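Local coordinates for CrmK (Actinoalloteichus sp. WH1-2216-6, PDB 5I1W), which is a covalently flavinylated, FAD-linked oxidoreductase that probably oxidises the hydroxymethyl group of a bipyridine alcohol during caerulomycin biosynthesis, at residues Tyr404-Thr409 against Leu418-Glu423; Cys65-Val70 against Tyr449-Leu454; Ala345-Pro350 against Ala398-Phe403. All coordinates share one frame; numbering follows the deposited sequence.

Contact 1: Tyr404-Thr409 against Leu418-Glu423; sequences YMVAWT and LRWIRE. With 67L (6-(hydroxymethyl)[2,2'-bipyridin]-4-ol), chain F.
V406 and I421 mark the nearest backbone approach between strand 404-408 and helix 418-423, which run almost exactly antiparallel (174°) with their axes 8.6 Å apart. The two methyls of V406 meet different helix residues. With CG1 anti to the carbonyl carbon (chi1 -73°), that methyl presses obliquely against the benzo part of the W420 indole, 3.4 Å from CE3, while CG2 rests 3.9 Å from CB of I421. I421 is extended, and its end lies against the strand backbone: CD1 reaches 3.7 Å from the amide N of M405 and 4.0 Å from CB of Y404. Y404 also meets Y425 of the same helix edge-to-face. The side chains meet through carbon alone, and the indole is steadied from elsewhere, its NE1 bonded to the carbonyl of H362 and its ring stacked with Y368. Helix 414-428 thus lies on one face of the large antiparallel sheet, the layering expected of the substrate domain in berberine bridge enzyme relatives, where the other face looks into the active site. M405 belongs to that other face, pointing away from the helix. Its chain bends at chi3 (79°) and brings CE close to the ligand hydroxyl, 3.1 Å from OAM of 67L, with SD 3.9 Å from ring carbon CAH.

Contact 2: Cys65-Val70 against Tyr449-Leu454; sequences CGEAFV and YPDIDL. With FAD (flavin-adenine dinucleotide), chain E; 67L (6-(hydroxymethyl)[2,2'-bipyridin]-4-ol), chain F.
CG of E67 stands anti to the carbonyl carbon (chi1 -67°) and the chain then bends at chi2 (-74°), which lays CG against P450, 3.9 Å from the proline CG, and carries the carboxylate on to I452. There OE1 accepts the backbone N of I452 at 2.8 Å in a fairly straight bond (163° at the hydrogen), met from above the carboxylate plane, while CG2 of I452 packs against the carboxylate carbon. The same oxygen forms a salt bridge with K341, a lysine shared with D451, whose OD1 stands 4.1 Å from E67 OE1; the lysine probably offsets the repulsion between the two acids. D451 OD1 also takes the N of D453 in an Asx turn. An alanine in place of E67 would probably leave the I452 amide without its acceptor, K341 with one acid fewer, and a gap beside P450. Beside E67, F69 also meets the proline, its CE2 3.7 Å from P450 CG; its ring stacks with H493, and the edge lies near O3B of the FAD ribose. G66 passes P450 closely enough that a CB would be crowded by CD of the proline, and G66 CA is 3.6 Å from CAA of 67L. C65 N donates to the FAD phosphate oxygen O1A at 2.8 Å. Y449 OH is hydrogen-bonded to the ligand hydroxymethyl oxygen OAO, at 2.8 Å, and to Y138. The loop following H64, one of two covalent flavin attachments, meets the berberine-like C-terminal region, forming part of the FAD and ligand site characteristic of bicovalent flavoenzymes of this family.

Contact 3: Ala345-Pro350 against Ala398-Phe403; sequences ADLRGP and ASLKTF. With 67L (6-(hydroxymethyl)[2,2'-bipyridin]-4-ol), chain F.
A345 and T402 form an antiparallel hydrogen-bonded pair in which A345 N donates to T402 O and T402 N returns a bond of 2.7 Å to A345 O. A345 O is gripped twice, because T402 OG1, held between its own backbone N and carbonyl carbon (chi1 77°), also donates to A345 O at 2.9 Å. Two residues on, L347 N bonds almost straight to L400 O at 2.8 Å. L347 O receives S399 N in the carbonyl plane at 2.9 Å. A weak second bond to this oxygen comes from L400 N.

The charged interaction lies at the intervening non-hydrogen-bonded pair. D346 and K401 lie side by side, and K401 NZ forms a salt bridge at 3.3 Å with D346 OD2 on its syn side, somewhat out of the carboxylate plane. A water joins D346 OD1 to T402 O. K401 also makes cation-pi contacts with Y380 and with Y138 and Y446, two residues of the FAD site.

Apolar packing is lighter: on the face opposite the salt bridge, L347 CD1 meets T402 CG2 at 4.0 Å. Next along the strand, F403 faces the ligand, with CZ 3.1 Å from NAL of 67L, while CAN lies over one ring face, toward its rim.

S399 and L400 both face L347, making a classic beta bulge where strand 339-347 ends and strand 400-408 begins in the eight-stranded antiparallel sheet.

How the contacts relate
Contacts 1 and 3 divide strand 400-408 between them, with centres 20 Å apart: residues 398-403 pair with the neighbouring strand 339-347, and residues 404-409 carry helix 414-428 on the sheet. Contact 3 closes before contact 1 opens, and both fall between the two distant segments of contact 2, where the FAD-binding region meets the berberine-like C-terminal region. Contact 2 lies 13 Å from contact 1 and 20 Å from contact 3, centre to centre. It is joined to the former by the R422-D453 salt bridge and to the latter by packing of Y449 on F403. All three touch 67L, whose pocket therefore draws on sheet, flavin loop and C-terminal region together.

Contact 1: Tyr404-Thr409 against Leu418-Glu423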
# COMPACT_ATOMS: atom_id res chain seq x y z
N TYR A 404 -20.81 -8.13 -2.31
CA TYR A 404 -21.20 -7.47 -3.56
C TYR A 404 -20.61 -6.10 -3.48
O TYR A 404 -20.53 -5.50 -2.38
CB TYR A 404 -22.67 -7.32 -3.66
CG TYR A 404 -23.46 -8.58 -3.66
CD1 TYR A 404 -23.53 -9.41 -2.54
CD2 TYR A 404 -24.19 -8.92 -4.80
CE1 TYR A 404 -24.29 -10.56 -2.56
CE2 TYR A 404 -24.95 -10.05 -4.81
CZ TYR A 404 -24.98 -10.86 -3.71
OH TYR A 404 -25.73 -11.98 -3.82
N MET A 405 -20.13 -5.61 -4.62
CA MET A 405 -19.49 -4.30 -4.68
C MET A 405 -19.56 -3.68 -6.06
O MET A 405 -19.36 -4.37 -7.04
CB MET A 405 -18.03 -4.32 -4.25
CG MET A 405 -17.40 -2.93 -4.35
SD MET A 405 -16.02 -2.53 -3.27
CE MET A 405 -14.65 -3.34 -4.09
N VAL A 406 -19.84 -2.38 -6.08
CA VAL A 406 -19.58 -1.49 -7.22
C VAL A 406 -18.75 -0.31 -6.74
O VAL A 406 -18.95 0.19 -5.65
CB VAL A 406 -20.85 -1.01 -7.92
CG1 VAL A 406 -21.46 -2.14 -8.69
CG2 VAL A 406 -21.89 -0.51 -6.93
N ALA A 407 -17.80 0.06 -7.56
CA ALA A 407 -16.86 1.15 -7.33
C ALA A 407 -16.82 1.97 -8.58
O ALA A 407 -16.75 1.43 -9.68
CB ALA A 407 -15.49 0.59 -7.02
N TRP A 408 -16.90 3.29 -8.45
CA TRP A 408 -16.83 4.16 -9.63
C TRP A 408 -16.25 5.50 -9.20
O TRP A 408 -16.01 5.71 -7.99
CB TRP A 408 -18.23 4.31 -10.27
CG TRP A 408 -19.27 5.09 -9.41
CD1 TRP A 408 -19.64 6.40 -9.55
CD2 TRP A 408 -19.99 4.60 -8.29
NE1 TRP A 408 -20.59 6.72 -8.62
CE2 TRP A 408 -20.82 5.62 -7.84
CE3 TRP A 408 -20.07 3.35 -7.68
CZ2 TRP A 408 -21.67 5.46 -6.76
CZ3 TRP A 408 -20.91 3.20 -6.62
CH2 TRP A 408 -21.69 4.24 -6.15
N THR A 409 -16.07 6.42 -10.16
CA THR A 409 -15.46 7.72 -9.84
C THR A 409 -16.33 8.94 -10.11
O THR A 409 -16.14 10.00 -9.50
CB THR A 409 -14.17 7.92 -10.60
OG1 THR A 409 -14.43 7.72 -11.98
CG2 THR A 409 -13.12 6.92 -10.17
N LEU A 418 -25.94 2.26 -8.18
CA LEU A 418 -26.70 1.89 -7.02
C LEU A 418 -27.81 1.00 -7.45
O LEU A 418 -28.09 0.00 -6.79
CB LEU A 418 -27.23 3.11 -6.28
CG LEU A 418 -26.24 3.95 -5.47
CD1 LEU A 418 -26.82 5.31 -5.11
CD2 LEU A 418 -25.83 3.25 -4.18
N ARG A 419 -28.44 1.35 -8.57
CA ARG A 419 -29.48 0.53 -9.16
C ARG A 419 -28.99 -0.86 -9.51
O ARG A 419 -29.69 -1.84 -9.25
CB ARG A 419 -30.04 1.22 -10.40
CG ARG A 419 -31.29 0.56 -10.97
CD ARG A 419 -32.10 1.46 -11.92
NE ARG A 419 -31.35 1.80 -13.16
CZ ARG A 419 -30.85 3.00 -13.47
NH1 ARG A 419 -31.03 4.06 -12.67
NH2 ARG A 419 -30.17 3.17 -14.61
N TRP A 420 -27.79 -0.96 -10.06
CA TRP A 420 -27.26 -2.23 -10.51
C TRP A 420 -27.01 -3.13 -9.30
O TRP A 420 -27.44 -4.29 -9.32
CB TRP A 420 -25.99 -2.07 -11.32
CG TRP A 420 -25.45 -3.38 -11.76
CD1 TRP A 420 -25.77 -4.04 -12.89
CD2 TRP A 420 -24.57 -4.24 -11.02
NE1 TRP A 420 -25.16 -5.26 -12.91
CE2 TRP A 420 -24.40 -5.40 -11.78
CE3 TRP A 420 -23.91 -4.15 -9.80
CZ2 TRP A 420 -23.59 -6.46 -11.36
CZ3 TRP A 420 -23.08 -5.19 -9.39
CH2 TRP A 420 -22.95 -6.33 -10.15
N ILE A 421 -26.35 -2.62 -8.26
CA ILE A 421 -26.03 -3.46 -7.10
C ILE A 421 -27.31 -3.82 -6.35
O ILE A 421 -27.52 -4.98 -6.02
CB ILE A 421 -24.93 -2.85 -6.22
CG1 ILE A 421 -24.42 -3.87 -5.22
CG2 ILE A 421 -25.41 -1.61 -5.49
CD1 ILE A 421 -23.14 -3.47 -4.53
N ARG A 422 -28.23 -2.87 -6.17
CA ARG A 422 -29.51 -3.19 -5.50
C ARG A 422 -30.37 -4.24 -6.18
O ARG A 422 -30.92 -5.13 -5.52
CB ARG A 422 -30.34 -1.93 -5.33
CG ARG A 422 -29.82 -1.06 -4.21
CD ARG A 422 -30.40 0.32 -4.30
NE ARG A 422 -29.89 1.12 -3.22
CZ ARG A 422 -30.02 2.44 -3.14
NH1 ARG A 422 -30.62 3.11 -4.12
NH2 ARG A 422 -29.51 3.08 -2.08
N GLU A 423 -30.48 -4.12 -7.50
CA GLU A 423 -31.24 -5.05 -8.29
C GLU A 423 -30.67 -6.46 -8.27
O GLU A 423 -31.41 -7.40 -8.04
CB GLU A 423 -31.40 -4.55 -9.74
CG GLU A 423 -32.51 -3.52 -9.90
CD GLU A 423 -32.65 -2.99 -11.35
OE1 GLU A 423 -32.11 -3.64 -12.29
OE2 GLU A 423 -33.29 -1.93 -11.56
CAC 67L F . -14.86 -1.79 1.17
CAB 67L F . -15.58 -0.91 1.98
CAA 67L F . -16.34 -1.38 3.04
CAF 67L F . -16.39 -2.76 3.27
NAE 67L F . -15.65 -3.67 2.42
CAD 67L F . -14.91 -3.17 1.40
CAG 67L F . -14.19 -4.07 0.62
NAL 67L F . -14.18 -5.38 1.00
CAH 67L F . -13.51 -3.64 -0.52
CAI 67L F . -12.83 -4.60 -1.24
OAM 67L F . -12.20 -4.15 -2.33
CAJ 67L F . -12.81 -5.95 -0.85
CAK 67L F . -13.51 -6.33 0.30
CAN 67L F . -13.55 -7.66 0.77
OAO 67L F . -13.18 -7.71 2.17

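Contact 2: Cys65-Val70 against Tyr449-Leu454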
# COMPACT_ATOMS: atom_id res chain seq x y z
N CYS A 65 -15.13 2.48 6.51
CA CYS A 65 -16.55 2.23 6.64
C CYS A 65 -17.22 2.20 5.26
O CYS A 65 -17.02 3.09 4.43
CB CYS A 65 -17.22 3.29 7.43
SG CYS A 65 -18.86 2.79 7.96
N GLY A 66 -18.06 1.19 5.07
CA GLY A 66 -18.84 1.05 3.84
C GLY A 66 -19.93 2.12 3.78
O GLY A 66 -20.37 2.46 2.69
N GLU A 67 -20.35 2.65 4.94
CA GLU A 67 -21.43 3.67 4.95
C GLU A 67 -20.99 4.99 5.56
O GLU A 67 -19.82 5.20 5.84
CB GLU A 67 -22.66 3.12 5.71
CG GLU A 67 -23.38 1.95 5.03
CD GLU A 67 -24.25 2.33 3.77
OE1 GLU A 67 -24.99 1.41 3.25
OE2 GLU A 67 -24.18 3.52 3.29
N ALA A 68 -21.94 5.88 5.81
CA ALA A 68 -21.68 7.21 6.33
C ALA A 68 -21.67 7.27 7.89
O ALA A 68 -22.00 8.29 8.47
CB ALA A 68 -22.75 8.16 5.76
N PHE A 69 -21.22 6.23 8.55
CA PHE A 69 -21.29 6.15 10.00
C PHE A 69 -20.42 7.19 10.69
O PHE A 69 -20.84 7.82 11.64
CB PHE A 69 -20.90 4.73 10.48
CG PHE A 69 -21.83 3.64 10.00
CD1 PHE A 69 -23.04 3.94 9.37
CD2 PHE A 69 -21.53 2.31 10.25
CE1 PHE A 69 -23.90 2.95 8.94
CE2 PHE A 69 -22.38 1.30 9.79
CZ PHE A 69 -23.57 1.63 9.14
N VAL A 70 -19.22 7.38 10.19
CA VAL A 70 -18.32 8.38 10.67
C VAL A 70 -18.62 9.74 10.05
O VAL A 70 -18.52 10.75 10.75
CB VAL A 70 -16.83 8.03 10.31
CG1 VAL A 70 -15.92 9.14 10.78
CG2 VAL A 70 -16.43 6.72 10.95
N TYR A 449 -19.47 -5.11 6.53
CA TYR A 449 -19.92 -4.74 5.17
C TYR A 449 -21.35 -4.13 5.23
O TYR A 449 -22.28 -4.64 4.64
CB TYR A 449 -19.98 -5.99 4.31
CG TYR A 449 -18.67 -6.81 4.14
CD1 TYR A 449 -17.42 -6.20 4.11
CD2 TYR A 449 -18.72 -8.20 3.90
CE1 TYR A 449 -16.26 -6.95 3.93
CE2 TYR A 449 -17.56 -8.96 3.68
CZ TYR A 449 -16.33 -8.33 3.71
OH TYR A 449 -15.15 -9.08 3.54
N PRO A 450 -21.53 -3.03 5.97
CA PRO A 450 -22.93 -2.66 6.26
C PRO A 450 -23.59 -2.06 5.05
O PRO A 450 -22.92 -1.42 4.23
CB PRO A 450 -22.79 -1.59 7.31
CG PRO A 450 -21.50 -0.93 6.97
CD PRO A 450 -20.60 -2.00 6.45
N ASP A 451 -24.90 -2.20 5.02
CA ASP A 451 -25.72 -1.76 3.91
C ASP A 451 -27.03 -1.23 4.44
O ASP A 451 -27.87 -1.99 4.91
CB ASP A 451 -25.94 -2.98 3.03
CG ASP A 451 -26.95 -2.73 1.92
OD1 ASP A 451 -27.35 -1.54 1.66
OD2 ASP A 451 -27.36 -3.77 1.32
N ILE A 452 -27.25 0.08 4.33
CA ILE A 452 -28.47 0.67 4.91
C ILE A 452 -29.73 0.36 4.13
O ILE A 452 -30.81 0.57 4.66
CB ILE A 452 -28.40 2.23 5.04
CG1 ILE A 452 -28.34 2.91 3.63
CG2 ILE A 452 -27.27 2.60 5.98
CD1 ILE A 452 -28.27 4.43 3.65
N ASP A 453 -29.62 -0.16 2.92
CA ASP A 453 -30.83 -0.64 2.25
C ASP A 453 -31.51 -1.73 3.04
O ASP A 453 -32.68 -1.95 2.81
CB ASP A 453 -30.57 -1.16 0.83
CG ASP A 453 -29.77 -0.18 -0.04
OD1 ASP A 453 -30.03 1.03 0.13
OD2 ASP A 453 -28.87 -0.59 -0.86
N LEU A 454 -30.81 -2.45 3.93
CA LEU A 454 -31.46 -3.44 4.82
C LEU A 454 -32.52 -2.84 5.74
O LEU A 454 -33.39 -3.55 6.23
CB LEU A 454 -30.48 -4.27 5.65
CG LEU A 454 -29.50 -5.21 4.93
CD1 LEU A 454 -28.80 -6.15 5.92
CD2 LEU A 454 -30.18 -6.00 3.81
PA FAD E . -13.58 3.42 10.02
O1A FAD E . -14.40 3.88 8.84
O2A FAD E . -12.66 4.47 10.56
O5B FAD E . -14.58 2.90 11.13
C5B FAD E . -15.59 1.89 10.96
C4B FAD E . -16.60 2.02 12.09
O4B FAD E . -15.91 1.71 13.34
C3B FAD E . -17.13 3.44 12.21
O3B FAD E . -18.45 3.42 12.72
C2B FAD E . -16.22 4.04 13.28
O2B FAD E . -16.81 5.07 14.01
C1B FAD E . -15.89 2.86 14.15
N9A FAD E . -14.54 2.97 14.69
C8A FAD E . -13.37 3.10 14.04
N7A FAD E . -12.40 3.26 14.97
C5A FAD E . -12.95 3.14 16.18
C6A FAD E . -12.48 3.13 17.58
N6A FAD E . -11.19 3.27 17.79
N1A FAD E . -13.35 2.98 18.58
C2A FAD E . -14.65 2.86 18.30
N3A FAD E . -15.14 2.86 17.06
C4A FAD E . -14.34 2.97 16.01
N1 FAD E . -13.29 -6.85 6.72
C2 FAD E . -12.93 -8.13 7.03
O2 FAD E . -13.38 -8.65 8.07
N3 FAD E . -12.12 -8.84 6.23
C4 FAD E . -11.60 -8.32 5.11
O4 FAD E . -10.83 -8.99 4.40
C4X FAD E . -11.93 -6.96 4.72
N5 FAD E . -11.46 -6.38 3.58
C5X FAD E . -11.63 -5.05 3.39
C6 FAD E . -10.97 -4.39 2.35
C7 FAD E . -11.10 -3.02 2.10
C7M FAD E . -10.35 -2.33 0.93
C8 FAD E . -12.01 -2.29 3.02
C8M FAD E . -12.24 -0.83 2.81
C9 FAD E . -12.70 -2.92 4.04
C9A FAD E . -12.56 -4.28 4.26
N10 FAD E . -13.20 -4.95 5.31
C10 FAD E . -12.84 -6.24 5.62
C1' FAD E . -14.27 -4.35 6.08
C2' FAD E . -13.65 -3.68 7.30
O2' FAD E . -13.38 -4.67 8.30
C3' FAD E . -14.56 -2.58 7.82
O3' FAD E . -14.64 -1.59 6.79
C4' FAD E . -14.06 -1.94 9.12
O4' FAD E . -15.23 -1.47 9.83
C5' FAD E . -13.08 -0.80 8.84
O5' FAD E . -12.46 -0.38 10.06
P FAD E . -11.80 1.06 10.00
O1P FAD E . -10.92 1.12 8.82
O2P FAD E . -11.27 1.46 11.35
O3P FAD E . -12.89 2.10 9.45
CAC 67L F . -14.86 -1.79 1.17
CAB 67L F . -15.58 -0.91 1.98
CAA 67L F . -16.34 -1.38 3.04
CAF 67L F . -16.39 -2.76 3.27
NAE 67L F . -15.65 -3.67 2.42
CAD 67L F . -14.91 -3.17 1.40
CAG 67L F . -14.19 -4.07 0.62
NAL 67L F . -14.18 -5.38 1.00
CAH 67L F . -13.51 -3.64 -0.52
CAI 67L F . -12.83 -4.60 -1.24
OAM 67L F . -12.20 -4.15 -2.33
CAJ 67L F . -12.81 -5.95 -0.85
CAK 67L F . -13.51 -6.33 0.30
CAN 67L F . -13.55 -7.66 0.77
OAO 67L F . -13.18 -7.71 2.17

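Contact 3: Ala345-Pro350 against Ala398-Phe403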
# COMPACT_ATOMS: atom_id res chain seq x y z
N ALA A 345 -23.85 -11.12 2.20
CA ALA A 345 -24.79 -12.21 2.48
C ALA A 345 -23.98 -13.47 2.78
O ALA A 345 -23.04 -13.82 2.04
CB ALA A 345 -25.70 -12.47 1.28
N ASP A 346 -24.31 -14.13 3.87
CA ASP A 346 -23.59 -15.32 4.25
C ASP A 346 -24.41 -16.56 3.97
O ASP A 346 -25.63 -16.50 4.06
CB ASP A 346 -23.25 -15.25 5.71
CG ASP A 346 -22.25 -14.14 5.99
OD1 ASP A 346 -21.71 -13.57 4.99
OD2 ASP A 346 -22.01 -13.81 7.20
N LEU A 347 -23.73 -17.67 3.66
CA LEU A 347 -24.41 -18.91 3.28
C LEU A 347 -24.02 -20.09 4.15
O LEU A 347 -22.89 -20.23 4.53
CB LEU A 347 -24.09 -19.23 1.83
CG LEU A 347 -24.62 -18.31 0.73
CD1 LEU A 347 -24.04 -18.70 -0.61
CD2 LEU A 347 -26.11 -18.42 0.63
N ARG A 348 -24.98 -20.96 4.43
CA ARG A 348 -24.68 -22.29 4.96
C ARG A 348 -25.18 -23.36 3.99
O ARG A 348 -25.11 -24.55 4.29
CB ARG A 348 -25.29 -22.50 6.34
CG ARG A 348 -26.76 -22.10 6.47
CD ARG A 348 -27.35 -22.46 7.85
NE ARG A 348 -27.75 -23.86 7.83
CZ ARG A 348 -26.98 -24.90 8.18
NH1 ARG A 348 -25.74 -24.73 8.67
NH2 ARG A 348 -27.46 -26.14 8.07
N GLY A 349 -25.69 -22.91 2.83
CA GLY A 349 -26.23 -23.78 1.79
C GLY A 349 -26.00 -23.20 0.39
O GLY A 349 -25.68 -22.04 0.24
N PRO A 350 -26.18 -24.02 -0.65
CA PRO A 350 -25.88 -23.55 -2.01
C PRO A 350 -26.91 -22.56 -2.50
O PRO A 350 -28.04 -22.69 -2.12
CB PRO A 350 -25.98 -24.84 -2.84
CG PRO A 350 -27.01 -25.66 -2.11
CD PRO A 350 -26.93 -25.29 -0.64
N ALA A 398 -21.97 -19.81 9.26
CA ALA A 398 -21.84 -19.72 7.81
C ALA A 398 -20.66 -20.56 7.39
O ALA A 398 -19.70 -20.69 8.15
CB ALA A 398 -21.64 -18.27 7.41
N SER A 399 -20.74 -21.16 6.21
CA SER A 399 -19.64 -21.89 5.60
C SER A 399 -18.97 -21.03 4.54
O SER A 399 -17.89 -21.34 4.05
CB SER A 399 -20.14 -23.13 4.86
OG SER A 399 -21.10 -23.87 5.59
N LEU A 400 -19.61 -19.94 4.19
CA LEU A 400 -19.21 -19.18 3.04
C LEU A 400 -19.81 -17.78 3.18
O LEU A 400 -20.94 -17.63 3.59
CB LEU A 400 -19.75 -19.98 1.87
CG LEU A 400 -19.55 -19.77 0.42
CD1 LEU A 400 -19.80 -18.28 0.23
CD2 LEU A 400 -18.20 -20.26 -0.11
N LYS A 401 -19.03 -16.76 2.87
CA LYS A 401 -19.49 -15.41 2.79
C LYS A 401 -19.60 -14.97 1.35
O LYS A 401 -18.89 -15.48 0.51
CB LYS A 401 -18.48 -14.53 3.51
CG LYS A 401 -18.34 -14.96 4.97
CD LYS A 401 -17.31 -14.15 5.74
CE LYS A 401 -17.82 -13.74 7.12
NZ LYS A 401 -18.93 -12.77 6.96
N THR A 402 -20.51 -14.07 1.05
CA THR A 402 -20.55 -13.45 -0.26
C THR A 402 -20.62 -11.94 -0.07
O THR A 402 -21.21 -11.44 0.88
CB THR A 402 -21.74 -13.87 -1.17
OG1 THR A 402 -22.97 -13.21 -0.76
CG2 THR A 402 -21.94 -15.38 -1.18
N PHE A 403 -20.04 -11.26 -1.03
CA PHE A 403 -19.76 -9.86 -0.95
C PHE A 403 -20.14 -9.27 -2.32
O PHE A 403 -19.95 -9.89 -3.38
CB PHE A 403 -18.29 -9.73 -0.62
CG PHE A 403 -17.78 -8.34 -0.65
CD1 PHE A 403 -18.07 -7.47 0.38
CD2 PHE A 403 -16.95 -7.93 -1.68
CE1 PHE A 403 -17.55 -6.17 0.36
CE2 PHE A 403 -16.45 -6.65 -1.72
CZ PHE A 403 -16.73 -5.78 -0.70
CAC 67L F . -14.86 -1.79 1.17
CAB 67L F . -15.58 -0.91 1.98
CAA 67L F . -16.34 -1.38 3.04
CAF 67L F . -16.39 -2.76 3.27
NAE 67L F . -15.65 -3.67 2.42
CAD 67L F . -14.91 -3.17 1.40
CAG 67L F . -14.19 -4.07 0.62
NAL 67L F . -14.18 -5.38 1.00
CAH 67L F . -13.51 -3.64 -0.52
CAI 67L F . -12.83 -4.60 -1.24
OAM 67L F . -12.20 -4.15 -2.33
CAJ 67L F . -12.81 -5.95 -0.85
CAK 67L F . -13.51 -6.33 0.30
CAN 67L F . -13.55 -7.66 0.77
OAO 67L F . -13.18 -7.71 2.17
O HOH W 1 -20.71 -11.32 3.78